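Probable N-acetyl-gamma-glutamyl-phosphate reductase, chloroplastic (Oryza sativa, PDB 2CVO) probably catalyses the NADPH-dependent reduction of N-acetyl-L-glutamyl 5-phosphate to the corresponding semialdehyde, a step of chloroplast arginine biosynthesis. Local coordinates at residues Arg230-Ile235 with Ile249-Asn254; Gln263-Val268 with Ile327-Ile332; Asp278-Leu283 with Phe314-Glu319. All blocks are in the same frame, centred on the assembly; numbering follows the deposited sequence.

Contact 1: residues Arg230-Ile235 with Ile249-Asn254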
loop_
_atom_site.group_PDB
_atom_site.type_symbol
_atom_site.label_atom_id
_atom_site.label_comp_id
_atom_site.label_asym_id
_atom_site.label_seq_id
_atom_site.Cartn_x
_atom_site.Cartn_y
_atom_site.Cartn_z
ATOM N N ARG A 230 16.330 -21.853 -2.386
ATOM C CA ARG A 230 15.915 -23.253 -2.300
ATOM C C ARG A 230 15.004 -23.755 -3.414
ATOM O O ARG A 230 14.924 -24.959 -3.654
ATOM C CB ARG A 230 15.231 -23.517 -0.958
ATOM C CG ARG A 230 16.168 -23.529 0.239
ATOM C CD ARG A 230 15.371 -23.662 1.531
ATOM N NE ARG A 230 16.222 -23.702 2.718
ATOM C CZ ARG A 230 15.758 -23.698 3.964
ATOM N NH1 ARG A 230 14.449 -23.652 4.183
ATOM N NH2 ARG A 230 16.597 -23.743 4.990
ATOM N N HIS A 231 14.307 -22.850 -4.091
ATOM C CA HIS A 231 13.417 -23.272 -5.167
ATOM C C HIS A 231 14.171 -23.600 -6.458
ATOM O O HIS A 231 13.616 -24.232 -7.356
ATOM C CB HIS A 231 12.362 -22.193 -5.452
ATOM C CG HIS A 231 11.295 -22.086 -4.404
ATOM N ND1 HIS A 231 11.204 -22.952 -3.336
ATOM C CD2 HIS A 231 10.248 -21.232 -4.285
ATOM C CE1 HIS A 231 10.147 -22.640 -2.606
ATOM N NE2 HIS A 231 9.549 -21.601 -3.161
ATOM N N VAL A 232 15.429 -23.182 -6.553
ATOM C CA VAL A 232 16.207 -23.438 -7.760
ATOM C C VAL A 232 16.345 -24.931 -8.075
ATOM O O VAL A 232 15.988 -25.375 -9.169
ATOM C CB VAL A 232 17.611 -22.783 -7.671
ATOM C CG1 VAL A 232 18.459 -23.186 -8.867
ATOM C CG2 VAL A 232 17.462 -21.262 -7.641
ATOM N N PRO A 233 16.846 -25.729 -7.118
ATOM C CA PRO A 233 16.982 -27.160 -7.406
ATOM C C PRO A 233 15.635 -27.815 -7.708
ATOM O O PRO A 233 15.561 -28.788 -8.453
ATOM C CB PRO A 233 17.653 -27.708 -6.142
ATOM C CG PRO A 233 17.169 -26.777 -5.071
ATOM C CD PRO A 233 17.266 -25.423 -5.738
ATOM N N GLU A 234 14.568 -27.269 -7.136
ATOM C CA GLU A 234 13.233 -27.807 -7.371
ATOM C C GLU A 234 12.871 -27.546 -8.834
ATOM O O GLU A 234 12.425 -28.447 -9.549
ATOM C CB GLU A 234 12.216 -27.121 -6.453
ATOM C CG GLU A 234 10.875 -27.842 -6.358
ATOM C CD GLU A 234 9.859 -27.070 -5.537
ATOM O OE1 GLU A 234 10.253 -26.468 -4.519
ATOM O OE2 GLU A 234 8.662 -27.070 -5.899
ATOM N N ILE A 235 13.073 -26.307 -9.272
ATOM C CA ILE A 235 12.783 -25.921 -10.648
ATOM C C ILE A 235 13.671 -26.701 -11.617
ATOM O O ILE A 235 13.173 -27.313 -12.560
ATOM C CB ILE A 235 13.022 -24.410 -10.861
ATOM C CG1 ILE A 235 12.047 -23.608 -9.999
ATOM C CG2 ILE A 235 12.850 -24.051 -12.329
ATOM C CD1 ILE A 235 12.399 -22.143 -9.893
ATOM N N ILE A 249 19.681 -22.991 -14.511
ATOM C CA ILE A 249 18.999 -21.720 -14.731
ATOM C C ILE A 249 19.521 -20.551 -13.910
ATOM O O ILE A 249 20.325 -20.714 -12.993
ATOM C CB ILE A 249 17.482 -21.845 -14.409
ATOM C CG1 ILE A 249 17.293 -22.050 -12.899
ATOM C CG2 ILE A 249 16.873 -23.016 -15.169
ATOM C CD1 ILE A 249 15.840 -22.159 -12.441
ATOM N N SER A 250 19.048 -19.364 -14.265
ATOM C CA SER A 250 19.378 -18.145 -13.547
ATOM C C SER A 250 18.039 -17.733 -12.935
ATOM O O SER A 250 17.106 -17.395 -13.657
ATOM C CB SER A 250 19.866 -17.061 -14.509
ATOM O OG SER A 250 20.113 -15.854 -13.806
ATOM N N PHE A 251 17.943 -17.775 -11.613
ATOM C CA PHE A 251 16.704 -17.431 -10.923
ATOM C C PHE A 251 16.939 -16.337 -9.887
ATOM O O PHE A 251 17.792 -16.485 -9.012
ATOM C CB PHE A 251 16.143 -18.682 -10.234
ATOM C CG PHE A 251 14.916 -18.430 -9.395
ATOM C CD1 PHE A 251 13.678 -18.207 -9.989
ATOM C CD2 PHE A 251 14.999 -18.444 -8.000
ATOM C CE1 PHE A 251 12.531 -18.006 -9.205
ATOM C CE2 PHE A 251 13.865 -18.243 -7.206
ATOM C CZ PHE A 251 12.626 -18.026 -7.812
ATOM N N THR A 252 16.179 -15.245 -9.987
ATOM C CA THR A 252 16.308 -14.139 -9.042
ATOM C C THR A 252 14.934 -13.686 -8.555
ATOM O O THR A 252 14.157 -13.092 -9.309
ATOM C CB THR A 252 17.026 -12.928 -9.678
ATOM O OG1 THR A 252 18.298 -13.339 -10.188
ATOM C CG2 THR A 252 17.247 -11.829 -8.635
ATOM N N PRO A 253 14.607 -13.976 -7.287
ATOM C CA PRO A 253 13.307 -13.571 -6.746
ATOM C C PRO A 253 13.354 -12.135 -6.221
ATOM O O PRO A 253 14.427 -11.616 -5.898
ATOM C CB PRO A 253 13.072 -14.592 -5.639
ATOM C CG PRO A 253 14.461 -14.792 -5.094
ATOM C CD PRO A 253 15.322 -14.863 -6.346
ATOM N N ASN A 254 12.195 -11.494 -6.154
ATOM C CA ASN A 254 12.103 -10.123 -5.661
ATOM C C ASN A 254 10.880 -10.005 -4.763
ATOM O O ASN A 254 9.787 -10.438 -5.133
ATOM C CB ASN A 254 11.974 -9.133 -6.821
ATOM C CG ASN A 254 13.090 -9.271 -7.834
ATOM O OD1 ASN A 254 13.132 -10.235 -8.605
ATOM N ND2 ASN A 254 14.006 -8.312 -7.837
#
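Helix 231-243 lies against the mixed sheet of the dimerisation domain, and its first turn meets the very strand, 250-256, to which the chain runs next, a compact example of helix-on-sheet packing between consecutive elements. Four apolar side chains carry the contact, with no polar bond between the two segments. It is tightest at Ile235, whose branch methyl CG2 comes 3.5 Å from Ile249 CD1. Ile249 sets its CG1 in the crowded position between backbone N and carbonyl carbon (chi1 68°), and the arm beyond is extended, so CD1 reaches the helix and crosses the Ile235 side chain at about a right angle. The other branch of Ile235 ends in CD1, which lies over one face of the Phe251 ring, offset toward the rim and 4.1 Å from Phe251 CD1. Packing is looser between Val232 CG1 and Ile249 CG1, 4.3 Å apart, and at His231, whose CB points at the strand but stops 4.6 Å from Phe251 CE2, the imidazole lying farther off. Arg230, in the loop ahead, points away from the strand and is exposed. The strand has two different faces: Ile249 and Phe251 point to the helix, whereas Ser250 and Thr252 point away, toward the second subunit, where Asp320 of that chain is hydrogen-bonded to Ser250 OG. Phe251 also meets Tyr171 edge-to-face, and its side chain lies about 8 Å from that of Cys170, the probable catalytic residue, which places the Phe251 end of the contact near the probable active site. With CG of Phe251 anti to its backbone N (chi1 175°), the ring slides past Val232 in the opposite direction, bringing Val232 CG2 to 3.8 Å from Phe251 CD2.

Contact 2: residues Gln263-Val268 with Ile327-Ile332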
loop_
_atom_site.group_PDB
_atom_site.type_symbol
_atom_site.label_atom_id
_atom_site.label_comp_id
_atom_site.label_asym_id
_atom_site.label_seq_id
_atom_site.Cartn_x
_atom_site.Cartn_y
_atom_site.Cartn_z
ATOM N N GLN A 263 4.518 -13.292 -9.816
ATOM C CA GLN A 263 4.754 -13.224 -11.246
ATOM C C GLN A 263 6.156 -13.714 -11.563
ATOM O O GLN A 263 7.127 -13.316 -10.918
ATOM C CB GLN A 263 4.599 -11.789 -11.766
ATOM C CG GLN A 263 5.167 -11.607 -13.171
ATOM C CD GLN A 263 4.908 -10.233 -13.768
ATOM O OE1 GLN A 263 5.684 -9.755 -14.598
ATOM N NE2 GLN A 263 3.810 -9.604 -13.370
ATOM N N SER A 264 6.256 -14.596 -12.548
ATOM C CA SER A 264 7.547 -15.105 -12.969
ATOM C C SER A 264 7.743 -14.726 -14.424
ATOM O O SER A 264 6.889 -15.005 -15.266
ATOM C CB SER A 264 7.624 -16.628 -12.815
ATOM O OG SER A 264 7.838 -16.993 -11.463
ATOM N N THR A 265 8.856 -14.065 -14.715
ATOM C CA THR A 265 9.147 -13.678 -16.083
ATOM C C THR A 265 10.338 -14.502 -16.534
ATOM O O THR A 265 11.416 -14.444 -15.938
ATOM C CB THR A 265 9.475 -12.182 -16.198
ATOM O OG1 THR A 265 8.402 -11.416 -15.637
ATOM C CG2 THR A 265 9.653 -11.791 -17.668
ATOM N N MET A 266 10.122 -15.280 -17.586
ATOM C CA MET A 266 11.153 -16.146 -18.128
ATOM C C MET A 266 11.627 -15.639 -19.485
ATOM O O MET A 266 10.835 -15.485 -20.424
ATOM C CB MET A 266 10.602 -17.571 -18.237
ATOM C CG MET A 266 10.260 -18.187 -16.882
ATOM S SD MET A 266 8.764 -19.208 -16.891
ATOM C CE MET A 266 7.541 -17.952 -16.564
ATOM N N PHE A 267 12.925 -15.361 -19.569
ATOM C CA PHE A 267 13.540 -14.874 -20.796
ATOM C C PHE A 267 14.292 -16.055 -21.399
ATOM O O PHE A 267 15.411 -16.376 -20.991
ATOM C CB PHE A 267 14.494 -13.719 -20.481
ATOM C CG PHE A 267 13.835 -12.570 -19.751
ATOM C CD1 PHE A 267 13.933 -12.457 -18.365
ATOM C CD2 PHE A 267 13.112 -11.607 -20.450
ATOM C CE1 PHE A 267 13.320 -11.399 -17.688
ATOM C CE2 PHE A 267 12.493 -10.545 -19.781
ATOM C CZ PHE A 267 12.597 -10.441 -18.403
ATOM N N VAL A 268 13.669 -16.694 -22.381
ATOM C CA VAL A 268 14.241 -17.880 -22.998
ATOM C C VAL A 268 14.656 -17.729 -24.453
ATOM O O VAL A 268 14.233 -16.804 -25.152
ATOM C CB VAL A 268 13.247 -19.048 -22.914
ATOM C CG1 VAL A 268 12.846 -19.289 -21.464
ATOM C CG2 VAL A 268 12.024 -18.735 -23.756
ATOM N N ILE A 327 9.730 -14.039 -24.399
ATOM C CA ILE A 327 9.489 -13.664 -23.019
ATOM C C ILE A 327 8.171 -14.302 -22.607
ATOM O O ILE A 327 7.145 -14.096 -23.253
ATOM C CB ILE A 327 9.381 -12.131 -22.862
ATOM C CG1 ILE A 327 10.683 -11.468 -23.328
ATOM C CG2 ILE A 327 9.093 -11.774 -21.408
ATOM C CD1 ILE A 327 10.668 -9.954 -23.238
ATOM N N ILE A 328 8.215 -15.092 -21.540
ATOM C CA ILE A 328 7.033 -15.773 -21.029
ATOM C C ILE A 328 6.671 -15.198 -19.665
ATOM O O ILE A 328 7.534 -15.065 -18.798
ATOM C CB ILE A 328 7.292 -17.291 -20.874
ATOM C CG1 ILE A 328 7.626 -17.906 -22.236
ATOM C CG2 ILE A 328 6.082 -17.975 -20.258
ATOM C CD1 ILE A 328 7.962 -19.384 -22.167
ATOM N N ILE A 329 5.404 -14.837 -19.479
ATOM C CA ILE A 329 4.963 -14.302 -18.195
ATOM C C ILE A 329 3.891 -15.200 -17.592
ATOM O O ILE A 329 2.897 -15.524 -18.241
ATOM C CB ILE A 329 4.401 -12.871 -18.324
ATOM C CG1 ILE A 329 5.498 -11.925 -18.819
ATOM C CG2 ILE A 329 3.884 -12.394 -16.962
ATOM C CD1 ILE A 329 5.027 -10.493 -19.036
ATOM N N SER A 330 4.107 -15.599 -16.346
ATOM C CA SER A 330 3.175 -16.470 -15.647
ATOM C C SER A 330 2.859 -15.921 -14.252
ATOM O O SER A 330 3.767 -15.598 -13.479
ATOM C CB SER A 330 3.783 -17.869 -15.527
ATOM O OG SER A 330 2.880 -18.778 -14.928
ATOM N N VAL A 331 1.571 -15.824 -13.932
ATOM C CA VAL A 331 1.151 -15.323 -12.630
ATOM C C VAL A 331 0.185 -16.269 -11.929
ATOM O O VAL A 331 -0.593 -16.978 -12.574
ATOM C CB VAL A 331 0.471 -13.932 -12.749
ATOM C CG1 VAL A 331 1.408 -12.954 -13.450
ATOM C CG2 VAL A 331 -0.839 -14.050 -13.511
ATOM N N ILE A 332 0.271 -16.283 -10.602
ATOM C CA ILE A 332 -0.601 -17.086 -9.752
ATOM C C ILE A 332 -0.689 -16.393 -8.396
ATOM O O ILE A 332 0.058 -15.445 -8.108
ATOM C CB ILE A 332 -0.034 -18.503 -9.452
ATOM C CG1 ILE A 332 1.368 -18.370 -8.844
ATOM C CG2 ILE A 332 -0.049 -19.374 -10.706
ATOM C CD1 ILE A 332 1.939 -19.664 -8.289
#
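Ser330 O takes the shortest of the four hydrogen bonds between these strands and is gripped twice, by one N-H and one CA-H...O contact. Ser264 N lies 2.8 Å from Ser330 O, with an N-H...O angle of 167°, and approaches nearly along the carbonyl axis. Gln263 CA adds the second contact to Ser330 O at 3.4 Å; Ile328 O and Met266 O are gripped in the same twofold way. Ser330 N answers to Ser264 O, and two residues on Met266 N meets Ile328 O almost straight (174°) while Ile328 N returns to Met266 O. Ser264 with Ser330 and Met266 with Ile328 are thus hydrogen-bonded antiparallel pairs; Thr265 with Ile329 between them, and Gln263 with Val331 and Phe267 with Ile327 on the outer sides, are non-hydrogen-bonded pairs.

Side chains sort by face. On that of Ser264, Met266, Ile328 and Ser330, the Met266 chain bends at both chi2 and chi3 and lays CE 3.9 Å from Ser330 CB, while both serine hydroxyls find partners in helix 170-184, at Ser174. On the other face Phe267 CD2 lies 3.8 Å from Ile327 CG1, and the extended Gln263 chain brings its OE1 4.0 Å from Ile329 CG2. This face packs on the second subunit, where Ile194 of that chain meets Phe267. A mixed sheet with helices on one side and a partner subunit on the other is characteristic of the dimerisation domain of the semialdehyde dehydrogenases, which resembles that of glyceraldehyde-3-phosphate dehydrogenase.

Contact 3: residues Asp278-Leu283 with Phe314-Glu319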
loop_
_atom_site.group_PDB
_atom_site.type_symbol
_atom_site.label_atom_id
_atom_site.label_comp_id
_atom_site.label_asym_id
_atom_site.label_seq_id
_atom_site.Cartn_x
_atom_site.Cartn_y
_atom_site.Cartn_z
ATOM N N ASP A 278 4.774 -19.814 -32.071
ATOM C CA ASP A 278 4.879 -21.273 -32.020
ATOM C C ASP A 278 4.791 -21.718 -30.566
ATOM O O ASP A 278 4.120 -22.697 -30.236
ATOM C CB ASP A 278 6.213 -21.733 -32.614
ATOM C CG ASP A 278 6.266 -21.570 -34.120
ATOM O OD1 ASP A 278 7.382 -21.583 -34.681
ATOM O OD2 ASP A 278 5.191 -21.440 -34.742
ATOM N N LEU A 279 5.490 -20.995 -29.700
ATOM C CA LEU A 279 5.481 -21.293 -28.277
ATOM C C LEU A 279 4.060 -21.115 -27.766
ATOM O O LEU A 279 3.550 -21.944 -27.011
ATOM C CB LEU A 279 6.417 -20.338 -27.528
ATOM C CG LEU A 279 7.859 -20.771 -27.241
ATOM C CD1 LEU A 279 8.431 -21.591 -28.384
ATOM C CD2 LEU A 279 8.696 -19.526 -26.968
ATOM N N TYR A 280 3.433 -20.021 -28.197
ATOM C CA TYR A 280 2.072 -19.684 -27.799
ATOM C C TYR A 280 1.073 -20.772 -28.181
ATOM O O TYR A 280 0.214 -21.141 -27.384
ATOM C CB TYR A 280 1.643 -18.369 -28.452
ATOM C CG TYR A 280 0.256 -17.924 -28.058
ATOM C CD1 TYR A 280 0.043 -17.188 -26.891
ATOM C CD2 TYR A 280 -0.851 -18.264 -28.835
ATOM C CE1 TYR A 280 -1.245 -16.799 -26.505
ATOM C CE2 TYR A 280 -2.141 -17.884 -28.461
ATOM C CZ TYR A 280 -2.330 -17.153 -27.295
ATOM O OH TYR A 280 -3.603 -16.778 -26.920
ATOM N N GLN A 281 1.182 -21.276 -29.405
ATOM C CA GLN A 281 0.273 -22.310 -29.868
ATOM C C GLN A 281 0.491 -23.637 -29.149
ATOM O O GLN A 281 -0.459 -24.383 -28.921
ATOM C CB GLN A 281 0.407 -22.505 -31.382
ATOM C CG GLN A 281 -0.122 -21.344 -32.220
ATOM C CD GLN A 281 -1.604 -21.069 -31.992
ATOM O OE1 GLN A 281 -2.432 -21.981 -32.039
ATOM N NE2 GLN A 281 -1.944 -19.807 -31.750
ATOM N N HIS A 282 1.733 -23.942 -28.784
ATOM C CA HIS A 282 1.973 -25.200 -28.085
ATOM C C HIS A 282 1.380 -25.162 -26.681
ATOM O O HIS A 282 0.833 -26.160 -26.211
ATOM C CB HIS A 282 3.463 -25.519 -27.984
ATOM C CG HIS A 282 3.740 -26.856 -27.371
ATOM N ND1 HIS A 282 3.415 -28.040 -27.997
ATOM C CD2 HIS A 282 4.249 -27.197 -26.163
ATOM C CE1 HIS A 282 3.709 -29.053 -27.200
ATOM N NE2 HIS A 282 4.216 -28.569 -26.081
ATOM N N LEU A 283 1.494 -24.015 -26.011
ATOM C CA LEU A 283 0.949 -23.873 -24.663
ATOM C C LEU A 283 -0.572 -23.890 -24.727
ATOM O O LEU A 283 -1.233 -24.425 -23.835
ATOM C CB LEU A 283 1.416 -22.564 -24.010
ATOM C CG LEU A 283 2.912 -22.397 -23.717
ATOM C CD1 LEU A 283 3.176 -21.003 -23.183
ATOM C CD2 LEU A 283 3.370 -23.446 -22.711
ATOM N N PHE A 314 -2.447 -17.498 -14.842
ATOM C CA PHE A 314 -2.653 -16.848 -16.134
ATOM C C PHE A 314 -1.276 -16.674 -16.765
ATOM O O PHE A 314 -0.319 -16.315 -16.081
ATOM C CB PHE A 314 -3.313 -15.470 -15.972
ATOM C CG PHE A 314 -4.782 -15.513 -15.600
ATOM C CD1 PHE A 314 -5.470 -16.719 -15.491
ATOM C CD2 PHE A 314 -5.473 -14.327 -15.351
ATOM C CE1 PHE A 314 -6.827 -16.744 -15.137
ATOM C CE2 PHE A 314 -6.829 -14.338 -14.997
ATOM C CZ PHE A 314 -7.507 -15.549 -14.888
ATOM N N MET A 315 -1.170 -16.926 -18.066
ATOM C CA MET A 315 0.113 -16.781 -18.731
ATOM C C MET A 315 0.004 -16.336 -20.181
ATOM O O MET A 315 -1.061 -16.386 -20.794
ATOM C CB MET A 315 0.903 -18.095 -18.661
ATOM C CG MET A 315 0.211 -19.285 -19.308
ATOM S SD MET A 315 1.223 -20.800 -19.326
ATOM C CE MET A 315 1.412 -21.094 -17.637
ATOM N N ASN A 316 1.126 -15.878 -20.715
ATOM C CA ASN A 316 1.193 -15.455 -22.098
ATOM C C ASN A 316 2.664 -15.441 -22.474
ATOM O O ASN A 316 3.538 -15.424 -21.601
ATOM C CB ASN A 316 0.589 -14.058 -22.289
ATOM C CG ASN A 316 0.014 -13.866 -23.687
ATOM O OD1 ASN A 316 0.328 -14.625 -24.602
ATOM N ND2 ASN A 316 -0.827 -12.849 -23.858
ATOM N N VAL A 317 2.932 -15.468 -23.775
ATOM C CA VAL A 317 4.296 -15.456 -24.267
ATOM C C VAL A 317 4.426 -14.340 -25.287
ATOM O O VAL A 317 3.532 -14.128 -26.107
ATOM C CB VAL A 317 4.679 -16.816 -24.903
ATOM C CG1 VAL A 317 3.641 -17.230 -25.913
ATOM C CG2 VAL A 317 6.051 -16.717 -25.560
ATOM N N PHE A 318 5.540 -13.621 -25.228
ATOM C CA PHE A 318 5.768 -12.507 -26.137
ATOM C C PHE A 318 7.106 -12.590 -26.858
ATOM O O PHE A 318 8.034 -13.266 -26.413
ATOM C CB PHE A 318 5.697 -11.183 -25.370
ATOM C CG PHE A 318 4.469 -11.041 -24.516
ATOM C CD1 PHE A 318 4.419 -11.614 -23.247
ATOM C CD2 PHE A 318 3.357 -10.342 -24.983
ATOM C CE1 PHE A 318 3.272 -11.492 -22.449
ATOM C CE2 PHE A 318 2.207 -10.213 -24.198
ATOM C CZ PHE A 318 2.166 -10.789 -22.926
ATOM N N GLU A 319 7.192 -11.879 -27.976
ATOM C CA GLU A 319 8.409 -11.838 -28.764
ATOM C C GLU A 319 9.410 -10.947 -28.030
ATOM O O GLU A 319 9.036 -9.924 -27.463
ATOM C CB GLU A 319 8.112 -11.247 -30.141
ATOM C CG GLU A 319 9.121 -11.615 -31.203
ATOM C CD GLU A 319 8.788 -11.009 -32.553
ATOM O OE1 GLU A 319 7.616 -11.115 -32.975
ATOM O OE2 GLU A 319 9.700 -10.437 -33.190
#
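Helix 278-283 and strand 314-319 run nearly antiparallel, at 160°, with their axes 8.1 Å apart at the closest; the backbones come nearest at Tyr280 and Val317. Val317 is the centre of the contact. Its chi1 of 51° puts CG1 in the crowded position between N and carbonyl carbon, from where CG1 presses on the root of Tyr280, 3.4 Å from Tyr280 CB. The Val317 and Leu279 side chains cross at about a right angle, Val317 CG2 lying 4.1 Å from Leu279 CD2. Tyr280, with CG anti to its backbone N (chi1 -178°), sends its ring alongside the strand, so that Asn316 OD1 reaches the ring edge, 3.3 Å from Tyr280 CE1. That same OD1 accepts a bent hydrogen bond from Val317 N at 2.9 Å, the donor lying above the carbonyl plane. Asn316 ND2 is held by Ser300 O and Gly298 O, and Tyr280 OH by Leu296 O, which fix the amide and the phenol each from its own side, probably keeping OD1 at the ring edge. Farther along, Leu283 CD1 touches Met315 SD more loosely, at 4.3 Å. Strand 314-319 runs between 325-332 and 293-295 in the mixed sheet; the helix covers it from one face beside helix 170-184, whose Leu182 meets Leu279 and Leu283.

Followed from the N terminus, the chain first closes contact 1, a short loop of 13 residues through the rest of helix 231-243 into strand 250-256. The next strand, 262-269, opens contact 2, which shuts only after 58 intervening residues, at 327-332. Contact 3 is nested inside that loop: helix 276-287 follows strand 262-269, and strand 313-319 is followed, after a short connection, by 325-332, its neighbour in the sheet. Contacts 2 and 3 therefore touch, with centres 10 Å apart, whereas contact 1 touches neither. All three reach one mixed sheet, where strand 194-200 separates the strands of contacts 1 and 2, and each has residues packing on the second subunit.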